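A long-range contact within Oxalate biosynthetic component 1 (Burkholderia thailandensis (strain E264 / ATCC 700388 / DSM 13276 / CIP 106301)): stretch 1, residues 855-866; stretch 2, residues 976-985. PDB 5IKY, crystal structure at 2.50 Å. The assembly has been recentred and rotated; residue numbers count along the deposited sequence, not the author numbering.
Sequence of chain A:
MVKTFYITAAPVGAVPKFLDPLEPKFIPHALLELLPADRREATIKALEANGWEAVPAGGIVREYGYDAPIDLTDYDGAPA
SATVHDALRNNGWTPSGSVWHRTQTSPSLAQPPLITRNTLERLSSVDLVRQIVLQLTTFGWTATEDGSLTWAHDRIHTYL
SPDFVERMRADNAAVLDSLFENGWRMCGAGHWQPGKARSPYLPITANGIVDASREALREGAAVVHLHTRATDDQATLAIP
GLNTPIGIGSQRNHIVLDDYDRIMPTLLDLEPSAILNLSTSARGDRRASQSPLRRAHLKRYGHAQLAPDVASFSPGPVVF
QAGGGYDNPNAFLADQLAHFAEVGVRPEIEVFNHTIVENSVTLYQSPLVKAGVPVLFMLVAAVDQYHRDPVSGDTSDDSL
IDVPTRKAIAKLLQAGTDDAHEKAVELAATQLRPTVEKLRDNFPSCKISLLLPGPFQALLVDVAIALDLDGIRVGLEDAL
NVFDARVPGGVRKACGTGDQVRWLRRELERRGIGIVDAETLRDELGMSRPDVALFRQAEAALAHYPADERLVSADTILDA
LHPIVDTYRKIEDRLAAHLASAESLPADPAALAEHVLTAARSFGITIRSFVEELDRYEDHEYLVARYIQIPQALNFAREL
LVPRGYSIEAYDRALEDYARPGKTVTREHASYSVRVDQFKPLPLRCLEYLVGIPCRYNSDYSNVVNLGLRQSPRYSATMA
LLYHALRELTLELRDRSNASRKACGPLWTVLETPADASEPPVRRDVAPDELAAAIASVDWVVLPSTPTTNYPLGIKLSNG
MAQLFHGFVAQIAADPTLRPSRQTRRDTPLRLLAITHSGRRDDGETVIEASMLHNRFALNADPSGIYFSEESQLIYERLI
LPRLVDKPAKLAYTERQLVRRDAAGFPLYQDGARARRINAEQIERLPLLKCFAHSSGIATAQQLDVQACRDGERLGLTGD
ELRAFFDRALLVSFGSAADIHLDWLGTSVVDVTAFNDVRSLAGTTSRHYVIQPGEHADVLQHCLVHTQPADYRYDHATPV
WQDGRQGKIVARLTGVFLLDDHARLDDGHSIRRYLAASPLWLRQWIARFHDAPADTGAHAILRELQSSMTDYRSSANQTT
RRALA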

# COMPACT_ATOMS: atom_id res chain seq x y z
N ASN A 855 -7.66 19.34 -22.40
CA ASN A 855 -9.09 19.59 -22.37
C ASN A 855 -9.73 18.99 -21.12
O ASN A 855 -10.57 19.61 -20.47
N ARG A 856 -9.31 17.77 -20.80
CA ARG A 856 -9.77 17.05 -19.62
C ARG A 856 -9.53 17.86 -18.34
O ARG A 856 -10.46 18.12 -17.58
N PHE A 857 -8.28 18.25 -18.12
CA PHE A 857 -7.91 18.98 -16.91
C PHE A 857 -8.44 20.41 -16.89
O PHE A 857 -8.75 20.94 -15.82
N ALA A 858 -8.55 21.02 -18.06
CA ALA A 858 -9.10 22.37 -18.16
C ALA A 858 -10.58 22.36 -17.78
O ALA A 858 -11.08 23.32 -17.19
N LEU A 859 -11.26 21.27 -18.12
CA LEU A 859 -12.66 21.10 -17.75
C LEU A 859 -12.79 20.96 -16.24
O LEU A 859 -13.72 21.50 -15.64
N ASN A 860 -11.86 20.23 -15.64
CA ASN A 860 -11.78 20.10 -14.19
C ASN A 860 -11.68 21.45 -13.50
O ASN A 860 -12.27 21.66 -12.43
N ALA A 861 -10.93 22.36 -14.10
CA ALA A 861 -10.64 23.66 -13.50
C ALA A 861 -11.69 24.71 -13.83
O ALA A 861 -11.53 25.88 -13.51
N ASP A 862 -12.77 24.28 -14.47
CA ASP A 862 -13.85 25.18 -14.85
C ASP A 862 -14.95 25.16 -13.78
O ASP A 862 -15.66 24.17 -13.64
N PRO A 863 -15.07 26.27 -13.03
CA PRO A 863 -16.05 26.37 -11.94
C PRO A 863 -17.50 26.45 -12.44
O PRO A 863 -18.38 25.81 -11.86
N SER A 864 -17.73 27.22 -13.49
CA SER A 864 -19.05 27.34 -14.10
C SER A 864 -19.07 26.58 -15.42
O SER A 864 -18.10 26.61 -16.16
N GLY A 865 -20.18 25.91 -15.71
CA GLY A 865 -20.28 25.11 -16.92
C GLY A 865 -20.23 25.94 -18.19
O GLY A 865 -21.26 26.17 -18.83
N ILE A 866 -19.03 26.39 -18.56
CA ILE A 866 -18.87 27.28 -19.71
C ILE A 866 -17.83 26.79 -20.72
O ILE A 866 -17.78 27.28 -21.85
N SER A 976 -13.49 6.75 -15.34
CA SER A 976 -13.67 8.18 -15.54
C SER A 976 -12.36 8.93 -15.28
O SER A 976 -11.88 8.98 -14.15
N ALA A 977 -11.80 9.51 -16.33
CA ALA A 977 -10.50 10.18 -16.25
C ALA A 977 -10.66 11.68 -16.04
O ALA A 977 -9.69 12.44 -16.15
N ALA A 978 -11.88 12.11 -15.75
CA ALA A 978 -12.16 13.51 -15.49
C ALA A 978 -13.19 13.63 -14.37
O ALA A 978 -13.98 12.71 -14.15
N ASP A 979 -13.17 14.76 -13.66
CA ASP A 979 -14.10 14.98 -12.57
C ASP A 979 -15.54 15.08 -13.06
O ASP A 979 -15.80 15.65 -14.12
N ILE A 980 -16.46 14.51 -12.30
CA ILE A 980 -17.88 14.67 -12.57
C ILE A 980 -18.42 15.82 -11.73
O ILE A 980 -18.54 15.71 -10.51
N HIS A 981 -18.73 16.93 -12.40
CA HIS A 981 -19.25 18.09 -11.71
C HIS A 981 -20.68 17.82 -11.24
O HIS A 981 -21.63 17.95 -12.01
N LEU A 982 -20.80 17.43 -9.98
CA LEU A 982 -22.06 16.96 -9.42
C LEU A 982 -23.14 18.04 -9.41
O LEU A 982 -24.32 17.73 -9.54
N ASP A 983 -22.74 19.29 -9.26
CA ASP A 983 -23.69 20.39 -9.11
C ASP A 983 -24.06 21.07 -10.43
O ASP A 983 -24.73 22.10 -10.44
N TRP A 984 -23.62 20.50 -11.55
CA TRP A 984 -23.95 21.06 -12.86
C TRP A 984 -25.25 20.48 -13.41
O TRP A 984 -25.71 19.43 -12.96
N LEU A 985 -25.83 21.17 -14.38
CA LEU A 985 -26.93 20.63 -15.16
C LEU A 985 -26.38 19.62 -16.16
O LEU A 985 -25.53 19.96 -16.99

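Stretch 1 is the end of a helix, 855-860, followed by a loop; stretch 2 has no regular helix or strand. Arg-856 points toward stretch 2. Its chi1 is off-well at -130°, chi2 is t and chi3 is p. Arg-856 NE lies 2.8 Å from Ala-977 O, but the carbonyl sits over the guanidinium face, so the angle is too poor for a hydrogen bond. Arg-856 CG packs on Ala-978 CB at 3.7 Å.

Leu-859 (t, p) starts sideways, but its end comes nearer. Its CD1 meets the edge of the Trp-984 ring, 4.3 Å from CH2. Its backbone O is 3.2 Å from His-981 NE2. His-981, chi1 m, points toward stretch 1, and its ring reaches the end of the helix.

Asn-860 has chi1 m, which brings OD1 to the backbone of stretch 2. Asp-979 N donates to Asn-860 OD1 at 3.0 Å, tying the last helical turn to stretch 2.

After the helix, Trp-984 (chi1 m) dominates the contact. Asp-862, chi1 t, places its backbone O 3.1 Å from Trp-984 CZ2, at the ring edge. Its OD2 accepts from Ile-866 N at 3.1 Å, bracing the loop. Pro-863 points away, yet its O accepts a weak hydrogen bond from Trp-984 NE1 at 3.4 Å. Gly-865 CA lies over the Trp-984 face, 3.7 Å from the centroid of its six-membered ring, a CH-pi contact.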

# COMPACT_ATOMS: atom_id res chain seq x y z
CB ASN A 855 -9.75 19.01 -23.62
CG ASN A 855 -11.25 19.20 -23.63
OD1 ASN A 855 -12.01 18.26 -23.41
ND2 ASN A 855 -11.68 20.43 -23.88
CB ARG A 856 -9.05 15.70 -19.53
CG ARG A 856 -9.95 14.51 -19.30
CD ARG A 856 -9.13 13.22 -19.32
NE ARG A 856 -8.09 13.22 -18.29
CZ ARG A 856 -7.17 12.27 -18.16
NH1 ARG A 856 -7.16 11.23 -18.98
NH2 ARG A 856 -6.26 12.36 -17.20
CB PHE A 857 -6.38 19.00 -16.75
CG PHE A 857 -5.80 17.69 -16.30
CD1 PHE A 857 -6.01 17.24 -15.01
CD2 PHE A 857 -5.05 16.91 -17.16
CE1 PHE A 857 -5.48 16.04 -14.59
CE2 PHE A 857 -4.51 15.71 -16.75
CZ PHE A 857 -4.73 15.27 -15.45
CB ALA A 858 -8.91 22.92 -19.56
CB LEU A 859 -13.27 19.89 -18.46
CG LEU A 859 -14.78 19.70 -18.30
CD1 LEU A 859 -15.52 20.87 -18.91
CD2 LEU A 859 -15.23 18.39 -18.92
CB ASN A 860 -10.58 19.24 -13.79
CG ASN A 860 -10.86 17.75 -13.89
OD1 ASN A 860 -11.88 17.33 -14.43
ND2 ASN A 860 -9.93 16.95 -13.37
CB ALA A 861 -9.26 24.14 -13.93
CB ASP A 862 -14.42 24.79 -16.21
CG ASP A 862 -15.30 25.87 -16.81
OD1 ASP A 862 -15.11 27.06 -16.47
OD2 ASP A 862 -16.17 25.53 -17.63
CB PRO A 863 -15.65 27.66 -11.23
CG PRO A 863 -14.99 28.48 -12.29
CD PRO A 863 -14.28 27.50 -13.17
CB SER A 864 -19.42 28.81 -14.33
OG SER A 864 -19.25 29.57 -13.14
CB ILE A 866 -18.47 28.70 -19.26
CG1 ILE A 866 -17.05 28.71 -18.68
CG2 ILE A 866 -19.47 29.27 -18.27
CD1 ILE A 866 -16.53 30.09 -18.34
CB SER A 976 -14.77 8.72 -14.63
OG SER A 976 -16.00 8.08 -14.91
CB ALA A 977 -9.69 9.90 -17.50
CB ALA A 978 -12.66 14.21 -16.75
CB ASP A 979 -13.74 16.25 -11.79
CG ASP A 979 -12.54 16.06 -10.89
OD1 ASP A 979 -12.25 14.90 -10.51
OD2 ASP A 979 -11.89 17.07 -10.55
CB ILE A 980 -18.67 13.39 -12.26
CG1 ILE A 980 -18.16 12.22 -13.10
CG2 ILE A 980 -20.16 13.62 -12.51
CD1 ILE A 980 -18.88 10.92 -12.83
CB HIS A 981 -19.20 19.32 -12.61
CG HIS A 981 -17.84 19.59 -13.17
ND1 HIS A 981 -16.97 20.50 -12.61
CD2 HIS A 981 -17.19 19.06 -14.24
CE1 HIS A 981 -15.85 20.53 -13.30
NE2 HIS A 981 -15.96 19.67 -14.30
CB LEU A 982 -21.82 16.44 -8.00
CG LEU A 982 -23.02 15.87 -7.24
CD1 LEU A 982 -23.72 14.81 -8.07
CD2 LEU A 982 -22.56 15.29 -5.91
CB ASP A 983 -23.15 21.43 -8.13
CG ASP A 983 -23.08 20.91 -6.71
OD1 ASP A 983 -23.88 20.01 -6.37
OD2 ASP A 983 -22.24 21.40 -5.93
CB TRP A 984 -22.82 20.79 -13.86
CG TRP A 984 -21.61 21.64 -13.69
CD1 TRP A 984 -21.35 22.52 -12.67
CD2 TRP A 984 -20.47 21.70 -14.56
NE1 TRP A 984 -20.13 23.12 -12.86
CE2 TRP A 984 -19.57 22.63 -14.01
CE3 TRP A 984 -20.13 21.05 -15.75
CZ2 TRP A 984 -18.35 22.93 -14.61
CZ3 TRP A 984 -18.92 21.35 -16.35
CH2 TRP A 984 -18.04 22.28 -15.78
CB LEU A 985 -27.69 21.73 -15.90
CG LEU A 985 -28.88 22.39 -15.21
CD1 LEU A 985 -29.39 23.56 -16.03
CD2 LEU A 985 -29.99 21.37 -14.99